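Local coordinates for geranyltranstransferase (Legionella pneumophila subsp. pneumophila, PDB 3LOM), which transfers a geranyl group from geranyl diphosphate to isopentenyl diphosphate, making farnesyl diphosphate, and may also make geranylgeranyl diphosphate, at the interface of chains A and B. Residues are numbered along the deposited sequence; one frame, centred on the assembly and turned at random. Chains: chain A/B, Geranyltranstransferase.

The interface of chains A and B. Residues chain A 85, 89, 117, 121; chain B 85, 89, 117, 121.
A:His89 and B:Asp121 meet head-on across the two-fold, with a twin in B:His89 and A:Asp121. The imidazole nitrogen A:His89 ND1 donates to the carboxylate oxygen B:Asp121 OD2 at 2.8 Å; the bond is nearly straight and falls on the syn lone pair of OD2. The acceptor lies almost in the imidazole plane, and ring and carboxylate are 22° apart; in the twin they are flatter still, at 7°. At its other nitrogen, A:His89 NE2 donates to the backbone carbonyl A:Ile117 O of its own chain at 2.7 Å, on an in-plane lone pair. With both ring nitrogens engaged, the imidazole's flip and tilt are fixed.

A:Tyr85 brings its ring edge to the same carboxylate, CE1 lying 3.4 Å from B:Asp121 OD2, with the two planes nearly perpendicular. Water 1 links its hydroxyl to B:Asp121 OD2, and water 3 does the same for B:Tyr85 and A:Asp121. At the centre, water 2 bridges the two carboxylates, 2.9 Å from A:Asp121 OD1 and 3.1 Å from B:Asp121 OD1. The methyl A:Ile117 CG2 lies over one face of the B:His89 imidazole, at the rim, 3.9 Å from ND1; with CG1 beside the backbone N (chi1 -59°), CG2 is turned across the interface.

A:Tyr85 and A:His89 lie one turn apart near the end of helix 69-91, A:Ile117 and A:Asp121 early in helix 113-135, and likewise in chain B. A:His89 directly precedes the first aspartate-rich motif (DDxxxxD), which binds magnesium-diphosphate in this family, so the contact backs onto the active-site end of its helix in the mostly helical dimer.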
loop_
_atom_site.group_PDB
_atom_site.type_symbol
_atom_site.label_atom_id
_atom_site.label_comp_id
_atom_site.label_asym_id
_atom_site.label_seq_id
_atom_site.Cartn_x
_atom_site.Cartn_y
_atom_site.Cartn_z
ATOM N N TYR A 85 1.601 9.782 0.709
ATOM C CA TYR A 85 2.464 8.778 0.062
ATOM C C TYR A 85 2.625 9.049 -1.437
ATOM O O TYR A 85 3.749 9.068 -1.953
ATOM C CB TYR A 85 1.981 7.337 0.339
ATOM C CG TYR A 85 1.653 6.488 -0.890
ATOM C CD1 TYR A 85 2.651 6.038 -1.766
ATOM C CD2 TYR A 85 0.336 6.135 -1.168
ATOM C CE1 TYR A 85 2.331 5.284 -2.889
ATOM C CE2 TYR A 85 0.009 5.377 -2.276
ATOM C CZ TYR A 85 1.005 4.951 -3.130
ATOM O OH TYR A 85 0.666 4.199 -4.229
ATOM N N HIS A 89 6.125 10.066 -3.569
ATOM C CA HIS A 89 6.588 9.269 -4.702
ATOM C C HIS A 89 6.614 10.045 -6.011
ATOM O O HIS A 89 7.565 9.909 -6.783
ATOM C CB HIS A 89 5.802 7.963 -4.821
ATOM C CG HIS A 89 6.245 6.920 -3.844
ATOM N ND1 HIS A 89 5.929 5.586 -3.980
ATOM C CD2 HIS A 89 7.015 7.013 -2.732
ATOM C CE1 HIS A 89 6.468 4.905 -2.984
ATOM N NE2 HIS A 89 7.131 5.747 -2.212
ATOM N N ILE A 117 11.137 6.787 -0.821
ATOM C CA ILE A 117 10.453 5.619 -1.387
ATOM C C ILE A 117 9.829 4.812 -0.256
ATOM O O ILE A 117 8.634 4.512 -0.295
ATOM C CB ILE A 117 11.392 4.709 -2.229
ATOM C CG1 ILE A 117 12.015 5.470 -3.393
ATOM C CG2 ILE A 117 10.640 3.482 -2.773
ATOM C CD1 ILE A 117 13.352 4.870 -3.872
ATOM N N ASP A 121 6.014 4.020 0.795
ATOM C CA ASP A 121 5.579 2.625 0.920
ATOM C C ASP A 121 4.902 2.328 2.250
ATOM O O ASP A 121 3.864 1.677 2.278
ATOM C CB ASP A 121 6.763 1.675 0.741
ATOM C CG ASP A 121 7.206 1.558 -0.694
ATOM O OD1 ASP A 121 6.579 2.193 -1.569
ATOM O OD2 ASP A 121 8.185 0.824 -0.946
ATOM N N TYR B 85 6.330 -6.659 -4.863
ATOM C CA TYR B 85 6.371 -5.181 -4.841
ATOM C C TYR B 85 7.661 -4.721 -4.145
ATOM O O TYR B 85 8.345 -3.821 -4.636
ATOM C CB TYR B 85 5.121 -4.551 -4.179
ATOM C CG TYR B 85 5.391 -3.757 -2.894
ATOM C CD1 TYR B 85 5.969 -2.481 -2.937
ATOM C CD2 TYR B 85 5.064 -4.279 -1.646
ATOM C CE1 TYR B 85 6.238 -1.765 -1.775
ATOM C CE2 TYR B 85 5.327 -3.566 -0.473
ATOM C CZ TYR B 85 5.913 -2.308 -0.552
ATOM O OH TYR B 85 6.173 -1.581 0.587
ATOM N N HIS B 89 10.954 -2.400 -5.659
ATOM C CA HIS B 89 11.428 -1.219 -4.954
ATOM C C HIS B 89 12.858 -1.371 -4.435
ATOM O O HIS B 89 13.659 -0.459 -4.596
ATOM C CB HIS B 89 10.442 -0.817 -3.870
ATOM C CG HIS B 89 9.269 -0.062 -4.404
ATOM N ND1 HIS B 89 8.320 0.516 -3.591
ATOM C CD2 HIS B 89 8.904 0.233 -5.677
ATOM C CE1 HIS B 89 7.418 1.129 -4.338
ATOM N NE2 HIS B 89 7.749 0.974 -5.607
ATOM N N ILE B 117 8.483 2.150 -9.871
ATOM C CA ILE B 117 7.964 2.701 -8.617
ATOM C C ILE B 117 6.450 2.506 -8.552
ATOM O O ILE B 117 5.941 1.915 -7.593
ATOM C CB ILE B 117 8.354 4.195 -8.396
ATOM C CG1 ILE B 117 9.873 4.355 -8.324
ATOM C CG2 ILE B 117 7.712 4.726 -7.118
ATOM C CD1 ILE B 117 10.383 5.759 -8.572
ATOM N N ASP B 121 4.046 0.265 -6.113
ATOM C CA ASP B 121 2.942 0.915 -5.407
ATOM C C ASP B 121 1.607 0.227 -5.650
ATOM O O ASP B 121 0.833 0.013 -4.716
ATOM C CB ASP B 121 2.844 2.384 -5.825
ATOM C CG ASP B 121 3.999 3.217 -5.322
ATOM O OD1 ASP B 121 4.818 2.692 -4.540
ATOM O OD2 ASP B 121 4.081 4.402 -5.713
HETATM O O HOH W 1 1.925 5.958 -6.597
HETATM O O HOH W 2 3.802 1.544 -1.875
HETATM O O HOH W 3 8.997 -1.052 0.730
#